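Local coordinates for protein hydrazine synthase alpha subunit (Candidatus Kuenenia stuttgartiensis, PDB 5C2V) that catalyses, as the alpha subunit of the hydrazine synthase complex, the condensation of hydroxylamine with ammonia to hydrazine, and binds two heme c groups, at residues V462-Q466 against E759-L763; P526-Q530 against Q540-T544. Numbering follows the deposited sequence.

Contact 1: residues V462-Q466 against E759-L763; sequences VRIIQ and EWIDL
This is a helix-on-sheet contact between the middle domain and the cytochrome c domain: the last turn of helix 751-762 lies against strand 461-467, an inner strand of a four-stranded antiparallel sheet. V462-Q466 are in beta conformation (phi -99 to -137°, psi 123 to 141°), so alternate side chains face opposite ways. The CA-to-CB bonds of R463 and I465 point toward E759-L763, while V462, I464 and Q466 do not meet it. On the helical side, L763 N is hydrogen-bonded to E759 O at 2.9 Å, an alpha-helical pair. The backbones stay apart: CA-CA is 9.4 Å for R463-D762 and 7.8 Å for I465-L763, gaps that side chains fill, burying 231 Å².

The polar part is a salt bridge, R463 NH1 to D762 OD2 at 2.7 Å. Its hydrogen bond is weak, with an N-H...O angle of 128°. R463 reaches across with chi1 and chi2 both t and chi3 m, D762 meets it with chi1 between wells at -96°, and R463 NH2 comes within 4.0 Å of E759 CG. All three charges have further partners: R463 NE and E759 OE2 are each hydrogen-bonded to Y508 OH, R463 NH1 to Q530 OE1 and R463 NH2 to G536 O; E759 OE2 also forms a salt bridge with R642, and D762 OD1 and OD2 accept from the backbone nitrogens of A713 and S538.

In the smaller apolar part, I465 (chi1 m, chi2 t) extends to L763, whose CA-to-CB bond runs sideways although its tip swings in (same rotamer), bringing I465 CD1 to 3.8 Å from L763 CD2.

Contact 2: residues P526-Q530 against Q540-T544; sequences PYYMQ and QTALT. With HEC (heme c), chain B.
Just past T541, where the regular strand ends but the chain still follows its partner in this beta hairpin, A542 lies over a heme: A542 CB is 3.5 Å from C1D of heme c and 4.3 Å from FE. The touching runs are antiparallel (165° apart). Q530 and T541 form a non-hydrogen-bonded pair, CA-CA 4.7 Å, with their side chains on one face; Q530 NE2 is 2.9 Å from T541 OG1, while Q530 OE1 is hydrogen-bonded to R463 NH1 and T541 OG1 to S711 OG. A542 N donates to M529 O (3.1 Å, 171°), the sole backbone hydrogen bond between the segments. Y528 (chi1 p) places CD1 3.3 Å from A542 O and CE1 3.7 Å from T541 CG2; its hydroxyl is hydrogen-bonded to R503. M529, with chi1 and chi3 both p and chi2 -135°, sets CG 4.1 Å from A542 CB and SD 3.5 Å from heme CHC. Yet SD remains 5.6 Å from FE, so M529 is packing rather than ligating, consistent with a pentacoordinated heme whose axial ligand is Y564.

In the fold
Contacts 1 and 2 meet along neighbouring strands of one sheet, 461-467 and 527-532, with centres 9 Å apart; in sequence, contact 2 is nested inside the loop that contact 1 closes. Their backbones pair directly: R463 N is 2.8 Å from Q530 O and I465 O is 3.0 Å from Y528 N, both probable hydrogen bonds. Q530 also joins them by its amide, OE1 accepting from R463 and NE2 donating to D762 O. Thus the sheet has the pentacoordinated heme of the middle domain beside its 527-532/538-541 hairpin and the cytochrome c helix against strand 461-467, where the R463 side chain is still about 9 Å from the heme.

Contact 1: residues V462-Q466 against E759-L763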
ATOM      1  N   VAL D 462      28.860 -10.924   1.150  1.00 44.53           N
ATOM      2  CA  VAL D 462      27.928 -10.170   0.328  1.00 43.91           C
ATOM      3  C   VAL D 462      28.035 -10.604  -1.129  1.00 54.78           C
ATOM      4  O   VAL D 462      29.134 -10.869  -1.637  1.00 59.43           O
ATOM      5  CB  VAL D 462      28.165  -8.642   0.419  1.00 54.46           C
ATOM      6  CG1 VAL D 462      27.781  -8.117   1.794  1.00 51.00           C
ATOM      7  CG2 VAL D 462      29.608  -8.292   0.085  1.00 40.82           C
ATOM      8  N   ARG D 463      26.882 -10.687  -1.787  1.00 57.65           N
ATOM      9  CA  ARG D 463      26.822 -10.978  -3.211  1.00 55.82           C
ATOM     10  C   ARG D 463      26.641  -9.689  -4.002  1.00 48.70           C
ATOM     11  O   ARG D 463      25.767  -8.878  -3.698  1.00 52.95           O
ATOM     12  CB  ARG D 463      25.685 -11.953  -3.528  1.00 42.41           C
ATOM     13  CG  ARG D 463      25.527 -12.237  -5.016  1.00 51.14           C
ATOM     14  CD  ARG D 463      24.343 -13.145  -5.312  1.00 52.39           C
ATOM     15  NE  ARG D 463      24.505 -14.480  -4.742  1.00 50.88           N
ATOM     16  CZ  ARG D 463      23.812 -14.938  -3.705  1.00 48.09           C
ATOM     17  NH1 ARG D 463      22.900 -14.169  -3.124  1.00 32.09           N
ATOM     18  NH2 ARG D 463      24.026 -16.167  -3.252  1.00 28.97           N
ATOM     19  N   ILE D 464      27.478  -9.509  -5.016  1.00 50.89           N
ATOM     20  CA  ILE D 464      27.428  -8.331  -5.867  1.00 57.72           C
ATOM     21  C   ILE D 464      26.984  -8.720  -7.270  1.00 48.00           C
ATOM     22  O   ILE D 464      27.613  -9.564  -7.928  1.00 42.60           O
ATOM     23  CB  ILE D 464      28.786  -7.614  -5.934  1.00 60.17           C
ATOM     24  CG1 ILE D 464      29.401  -7.506  -4.537  1.00 50.58           C
ATOM     25  CG2 ILE D 464      28.627  -6.240  -6.564  1.00 57.24           C
ATOM     26  CD1 ILE D 464      30.769  -6.863  -4.521  1.00 48.34           C
ATOM     27  N   ILE D 465      25.905  -8.079  -7.709  1.00 37.15           N
ATOM     28  CA  ILE D 465      25.188  -8.429  -8.930  1.00 49.21           C
ATOM     29  C   ILE D 465      25.190  -7.277  -9.933  1.00 48.71           C
ATOM     30  O   ILE D 465      24.944  -6.133  -9.562  1.00 40.38           O
ATOM     31  CB  ILE D 465      23.723  -8.808  -8.607  1.00 44.91           C
ATOM     32  CG1 ILE D 465      23.674 -10.049  -7.713  1.00 64.19           C
ATOM     33  CG2 ILE D 465      22.916  -9.022  -9.879  1.00 44.77           C
ATOM     34  CD1 ILE D 465      22.284 -10.386  -7.217  1.00 60.90           C
ATOM     35  N   GLN D 466      25.463  -7.579 -11.201  1.00 39.20           N
ATOM     36  CA  GLN D 466      25.416  -6.564 -12.251  1.00 57.04           C
ATOM     37  C   GLN D 466      24.199  -6.732 -13.155  1.00 51.24           C
ATOM     38  O   GLN D 466      23.995  -7.792 -13.747  1.00 44.99           O
ATOM     39  CB  GLN D 466      26.686  -6.599 -13.100  1.00 58.62           C
ATOM     40  CG  GLN D 466      26.689  -5.588 -14.238  1.00 54.89           C
ATOM     41  CD  GLN D 466      27.921  -5.694 -15.112  1.00 63.21           C
ATOM     42  OE1 GLN D 466      28.896  -6.354 -14.755  1.00 57.18           O
ATOM     43  NE2 GLN D 466      27.883  -5.040 -16.268  1.00 57.24           N
ATOM     44  N   GLU D 759      21.472 -19.548  -5.833  1.00 46.53           N
ATOM     45  CA  GLU D 759      21.947 -18.409  -6.611  1.00 48.24           C
ATOM     46  C   GLU D 759      20.930 -17.994  -7.664  1.00 47.58           C
ATOM     47  O   GLU D 759      20.671 -16.804  -7.851  1.00 38.28           O
ATOM     48  CB  GLU D 759      23.282 -18.733  -7.285  1.00 56.75           C
ATOM     49  CG  GLU D 759      24.482 -18.652  -6.363  1.00 57.03           C
ATOM     50  CD  GLU D 759      25.791 -18.879  -7.096  1.00 58.00           C
ATOM     51  OE1 GLU D 759      25.815 -19.708  -8.030  1.00 58.51           O
ATOM     52  OE2 GLU D 759      26.792 -18.223  -6.741  1.00 62.20           O
ATOM     53  N   TRP D 760      20.362 -18.982  -8.349  1.00 50.92           N
ATOM     54  CA  TRP D 760      19.355 -18.724  -9.372  1.00 50.79           C
ATOM     55  C   TRP D 760      18.169 -17.953  -8.805  1.00 54.36           C
ATOM     56  O   TRP D 760      17.719 -16.973  -9.395  1.00 47.99           O
ATOM     57  CB  TRP D 760      18.874 -20.034  -9.999  1.00 50.40           C
ATOM     58  CG  TRP D 760      17.663 -19.869 -10.867  1.00 60.67           C
ATOM     59  CD1 TRP D 760      17.573 -19.145 -12.021  1.00 61.60           C
ATOM     60  CD2 TRP D 760      16.369 -20.444 -10.652  1.00 63.38           C
ATOM     61  NE1 TRP D 760      16.302 -19.232 -12.535  1.00 45.10           N
ATOM     62  CE2 TRP D 760      15.544 -20.024 -11.714  1.00 62.10           C
ATOM     63  CE3 TRP D 760      15.828 -21.273  -9.665  1.00 51.98           C
ATOM     64  CZ2 TRP D 760      14.207 -20.404 -11.816  1.00 58.33           C
ATOM     65  CZ3 TRP D 760      14.502 -21.650  -9.768  1.00 40.86           C
ATOM     66  CH2 TRP D 760      13.706 -21.216 -10.835  1.00 55.40           C
ATOM     67  N   ILE D 761      17.674 -18.392  -7.651  1.00 48.36           N
ATOM     68  CA  ILE D 761      16.537 -17.731  -7.021  1.00 50.71           C
ATOM     69  C   ILE D 761      16.897 -16.330  -6.525  1.00 49.80           C
ATOM     70  O   ILE D 761      16.136 -15.380  -6.721  1.00 45.02           O
ATOM     71  CB  ILE D 761      15.985 -18.563  -5.850  1.00 42.79           C
ATOM     72  CG1 ILE D 761      15.503 -19.923  -6.353  1.00 42.42           C
ATOM     73  CG2 ILE D 761      14.853 -17.829  -5.158  1.00 39.88           C
ATOM     74  CD1 ILE D 761      14.828 -20.762  -5.294  1.00 40.70           C
ATOM     75  N   ASP D 762      18.060 -16.201  -5.894  1.00 48.17           N
ATOM     76  CA  ASP D 762      18.516 -14.909  -5.384  1.00 48.70           C
ATOM     77  C   ASP D 762      18.741 -13.894  -6.504  1.00 47.72           C
ATOM     78  O   ASP D 762      18.622 -12.687  -6.291  1.00 39.97           O
ATOM     79  CB  ASP D 762      19.801 -15.078  -4.571  1.00 50.47           C
ATOM     80  CG  ASP D 762      19.538 -15.200  -3.084  1.00 55.01           C
ATOM     81  OD1 ASP D 762      18.361 -15.366  -2.697  1.00 67.13           O
ATOM     82  OD2 ASP D 762      20.508 -15.133  -2.302  1.00 49.27           O
ATOM     83  N   LEU D 763      19.064 -14.390  -7.696  1.00 43.92           N
ATOM     84  CA  LEU D 763      19.274 -13.534  -8.860  1.00 37.84           C
ATOM     85  C   LEU D 763      17.962 -13.020  -9.450  1.00 43.00           C
ATOM     86  O   LEU D 763      17.967 -12.193 -10.361  1.00 45.83           O
ATOM     87  CB  LEU D 763      20.060 -14.279  -9.940  1.00 36.32           C
ATOM     88  CG  LEU D 763      21.580 -14.357  -9.786  1.00 41.23           C
ATOM     89  CD1 LEU D 763      22.161 -15.313 -10.811  1.00 46.03           C
ATOM     90  CD2 LEU D 763      22.204 -12.977  -9.928  1.00 37.45           C
TER

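Contact 2: residues P526-Q530 against Q540-T544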
ATOM      1  N   PRO D 526      26.017  -0.704 -13.924  1.00 66.94           N
ATOM      2  CA  PRO D 526      24.982  -0.774 -12.885  1.00 58.12           C
ATOM      3  C   PRO D 526      25.111  -2.028 -12.021  1.00 48.92           C
ATOM      4  O   PRO D 526      25.356  -3.113 -12.550  1.00 40.86           O
ATOM      5  CB  PRO D 526      23.681  -0.795 -13.692  1.00 51.78           C
ATOM      6  CG  PRO D 526      24.068  -1.398 -15.000  1.00 60.35           C
ATOM      7  CD  PRO D 526      25.461  -0.909 -15.274  1.00 57.42           C
ATOM      8  N   TYR D 527      24.943  -1.879 -10.709  1.00 45.80           N
ATOM      9  CA  TYR D 527      25.085  -3.007  -9.794  1.00 34.98           C
ATOM     10  C   TYR D 527      24.347  -2.787  -8.475  1.00 41.48           C
ATOM     11  O   TYR D 527      23.968  -1.664  -8.145  1.00 42.77           O
ATOM     12  CB  TYR D 527      26.566  -3.282  -9.512  1.00 45.19           C
ATOM     13  CG  TYR D 527      27.193  -2.341  -8.504  1.00 50.55           C
ATOM     14  CD1 TYR D 527      27.663  -1.094  -8.891  1.00 52.48           C
ATOM     15  CD2 TYR D 527      27.320  -2.704  -7.168  1.00 39.83           C
ATOM     16  CE1 TYR D 527      28.234  -0.228  -7.975  1.00 59.35           C
ATOM     17  CE2 TYR D 527      27.889  -1.846  -6.245  1.00 58.02           C
ATOM     18  CZ  TYR D 527      28.346  -0.610  -6.655  1.00 55.86           C
ATOM     19  OH  TYR D 527      28.916   0.248  -5.741  1.00 51.21           O
ATOM     20  N   TYR D 528      24.142  -3.871  -7.732  1.00 45.91           N
ATOM     21  CA  TYR D 528      23.635  -3.780  -6.365  1.00 41.22           C
ATOM     22  C   TYR D 528      24.173  -4.932  -5.516  1.00 38.51           C
ATOM     23  O   TYR D 528      24.915  -5.783  -6.011  1.00 40.96           O
ATOM     24  CB  TYR D 528      22.103  -3.759  -6.348  1.00 52.54           C
ATOM     25  CG  TYR D 528      21.440  -5.007  -6.883  1.00 53.45           C
ATOM     26  CD1 TYR D 528      21.051  -6.030  -6.030  1.00 52.87           C
ATOM     27  CD2 TYR D 528      21.187  -5.153  -8.242  1.00 39.49           C
ATOM     28  CE1 TYR D 528      20.438  -7.170  -6.514  1.00 55.18           C
ATOM     29  CE2 TYR D 528      20.574  -6.289  -8.734  1.00 55.99           C
ATOM     30  CZ  TYR D 528      20.202  -7.294  -7.866  1.00 52.22           C
ATOM     31  OH  TYR D 528      19.591  -8.428  -8.352  1.00 41.40           O
ATOM     32  N   MET D 529      23.796  -4.961  -4.241  1.00 58.23           N
ATOM     33  CA  MET D 529      24.405  -5.884  -3.288  1.00 58.57           C
ATOM     34  C   MET D 529      23.389  -6.667  -2.458  1.00 48.19           C
ATOM     35  O   MET D 529      22.238  -6.255  -2.311  1.00 49.95           O
ATOM     36  CB  MET D 529      25.339  -5.117  -2.352  1.00 48.99           C
ATOM     37  CG  MET D 529      24.652  -3.988  -1.596  1.00 29.95           C
ATOM     38  SD  MET D 529      25.615  -2.466  -1.599  1.00108.06           S
ATOM     39  CE  MET D 529      25.611  -2.080  -3.348  1.00 73.32           C
ATOM     40  N   GLN D 530      23.831  -7.800  -1.919  1.00 48.52           N
ATOM     41  CA  GLN D 530      23.015  -8.620  -1.029  1.00 47.14           C
ATOM     42  C   GLN D 530      23.831  -9.124   0.156  1.00 48.74           C
ATOM     43  O   GLN D 530      24.861  -9.768  -0.030  1.00 51.54           O
ATOM     44  CB  GLN D 530      22.422  -9.814  -1.780  1.00 44.23           C
ATOM     45  CG  GLN D 530      21.355  -9.467  -2.799  1.00 50.84           C
ATOM     46  CD  GLN D 530      20.821 -10.697  -3.506  1.00 50.39           C
ATOM     47  OE1 GLN D 530      21.537 -11.680  -3.690  1.00 40.60           O
ATOM     48  NE2 GLN D 530      19.553 -10.650  -3.900  1.00 54.57           N
ATOM     49  N   GLN D 540      18.854  -9.722   3.064  1.00 41.58           N
ATOM     50  CA  GLN D 540      18.280  -8.465   2.606  1.00 31.74           C
ATOM     51  C   GLN D 540      18.912  -8.049   1.282  1.00 53.47           C
ATOM     52  O   GLN D 540      20.124  -8.170   1.095  1.00 60.72           O
ATOM     53  CB  GLN D 540      18.474  -7.374   3.663  1.00 32.17           C
ATOM     54  CG  GLN D 540      17.719  -6.082   3.398  1.00 40.75           C
ATOM     55  CD  GLN D 540      17.797  -5.120   4.571  1.00 40.80           C
ATOM     56  OE1 GLN D 540      18.421  -5.416   5.589  1.00 34.75           O
ATOM     57  NE2 GLN D 540      17.159  -3.962   4.433  1.00 45.34           N
ATOM     58  N   THR D 541      18.086  -7.558   0.367  1.00 43.45           N
ATOM     59  CA  THR D 541      18.562  -7.147  -0.946  1.00 48.69           C
ATOM     60  C   THR D 541      18.403  -5.644  -1.116  1.00 54.06           C
ATOM     61  O   THR D 541      17.368  -5.077  -0.764  1.00 60.85           O
ATOM     62  CB  THR D 541      17.802  -7.878  -2.075  1.00 52.74           C
ATOM     63  OG1 THR D 541      17.940  -9.294  -1.909  1.00 58.55           O
ATOM     64  CG2 THR D 541      18.346  -7.479  -3.441  1.00 58.49           C
ATOM     65  N   ALA D 542      19.428  -4.995  -1.657  1.00 48.90           N
ATOM     66  CA  ALA D 542      19.330  -3.575  -1.943  1.00 59.32           C
ATOM     67  C   ALA D 542      18.808  -3.426  -3.357  1.00 62.06           C
ATOM     68  O   ALA D 542      19.513  -3.722  -4.322  1.00 60.91           O
ATOM     69  CB  ALA D 542      20.678  -2.894  -1.788  1.00 47.42           C
ATOM     70  N   LEU D 543      17.573  -2.954  -3.483  1.00 47.61           N
ATOM     71  CA  LEU D 543      16.948  -2.879  -4.791  1.00 44.95           C
ATOM     72  C   LEU D 543      17.016  -1.453  -5.297  1.00 43.33           C
ATOM     73  O   LEU D 543      16.271  -0.575  -4.858  1.00 45.56           O
ATOM     74  CB  LEU D 543      15.500  -3.371  -4.726  1.00 49.06           C
ATOM     75  CG  LEU D 543      15.335  -4.866  -4.445  1.00 59.03           C
ATOM     76  CD1 LEU D 543      13.872  -5.219  -4.236  1.00 52.29           C
ATOM     77  CD2 LEU D 543      15.933  -5.701  -5.571  1.00 44.29           C
ATOM     78  N   THR D 544      17.913  -1.261  -6.256  1.00 64.99           N
ATOM     79  CA  THR D 544      18.284   0.042  -6.783  1.00 56.78           C
ATOM     80  C   THR D 544      19.426  -0.199  -7.752  1.00 50.80           C
ATOM     81  O   THR D 544      19.895  -1.330  -7.890  1.00 46.76           O
ATOM     82  CB  THR D 544      18.725   1.026  -5.684  1.00 48.76           C
ATOM     83  OG1 THR D 544      18.814   2.348  -6.228  1.00 49.88           O
ATOM     84  CG2 THR D 544      20.073   0.616  -5.110  1.00 40.25           C
TER
HETATM   85 FE   HEC B 905      21.508   0.976  -0.122  1.00 48.54          FE
HETATM   86  CHA HEC B 905      18.393   1.800  -1.365  1.00 67.93           C
HETATM   87  CHB HEC B 905      22.877   3.585  -1.873  1.00 51.37           C
HETATM   88  CHC HEC B 905      24.674  -0.064   0.781  1.00 55.11           C
HETATM   89  CHD HEC B 905      20.184  -1.767   1.453  1.00 57.58           C
HETATM   90  NA  HEC B 905      20.772   2.421  -1.377  1.00 50.11           N
HETATM   91  C1A HEC B 905      19.456   2.576  -1.765  1.00 53.49           C
HETATM   92  C2A HEC B 905      19.382   3.704  -2.668  1.00 53.17           C
HETATM   93  C3A HEC B 905      20.615   4.198  -2.814  1.00 61.40           C
HETATM   94  C4A HEC B 905      21.517   3.402  -2.004  1.00 59.62           C
HETATM   95  CMA HEC B 905      21.016   5.406  -3.687  1.00 46.79           C
HETATM   96  CAA HEC B 905      18.094   4.225  -3.342  1.00 41.94           C
HETATM   97  CBA HEC B 905      17.551   5.426  -2.574  1.00 45.38           C
HETATM   98  CGA HEC B 905      17.049   5.011  -1.214  1.00 58.95           C
HETATM   99  O1A HEC B 905      17.424   5.669  -0.209  1.00 62.20           O
HETATM  100  O2A HEC B 905      16.278   4.023  -1.129  1.00 66.99           O
HETATM  101  NB  HEC B 905      23.450   1.563  -0.592  1.00 71.76           N
HETATM  102  C1B HEC B 905      23.726   2.819  -1.104  1.00 54.23           C
HETATM  103  C2B HEC B 905      25.061   3.187  -0.679  1.00 69.38           C
HETATM  104  C3B HEC B 905      25.563   2.186   0.046  1.00 62.03           C
HETATM  105  C4B HEC B 905      24.559   1.141   0.121  1.00 58.13           C
HETATM  106  CMB HEC B 905      25.785   4.507  -1.018  1.00 43.09           C
HETATM  107  CAB HEC B 905      26.966   2.171   0.695  1.00 38.59           C
HETATM  108  CBB HEC B 905      27.840   1.084   0.031  1.00 38.39           C
HETATM  109  NC  HEC B 905      22.285  -0.594   0.972  1.00 46.91           N
HETATM  110  C1C HEC B 905      23.627  -0.888   1.131  1.00 63.74           C
HETATM  111  C2C HEC B 905      23.728  -2.157   1.823  1.00 58.70           C
HETATM  112  C3C HEC B 905      22.499  -2.673   1.909  1.00 52.51           C
HETATM  113  C4C HEC B 905      21.559  -1.671   1.439  1.00 55.43           C
HETATM  114  CMC HEC B 905      25.040  -2.929   2.083  1.00 44.58           C
HETATM  115  CAC HEC B 905      22.143  -4.044   2.525  1.00 42.05           C
HETATM  116  CBC HEC B 905      21.586  -4.973   1.424  1.00 51.78           C
HETATM  117  ND  HEC B 905      19.590   0.141   0.013  1.00 70.58           N
HETATM  118  C1D HEC B 905      19.287  -0.996   0.755  1.00 49.37           C
HETATM  119  C2D HEC B 905      17.867  -1.250   0.678  1.00 51.61           C
HETATM  120  C3D HEC B 905      17.306  -0.127  -0.202  1.00 60.05           C
HETATM  121  C4D HEC B 905      18.447   0.679  -0.569  1.00 55.98           C
HETATM  122  CMD HEC B 905      17.092  -2.404   1.351  1.00 44.49           C
HETATM  123  CAD HEC B 905      15.841   0.100  -0.626  1.00 55.11           C
HETATM  124  CBD HEC B 905      15.410  -1.050  -1.528  1.00 41.68           C
HETATM  125  CGD HEC B 905      13.972  -0.866  -1.927  1.00 54.79           C
HETATM  126  O1D HEC B 905      13.397  -1.820  -2.507  1.00 57.99           O
HETATM  127  O2D HEC B 905      13.402   0.224  -1.659  1.00 42.45           O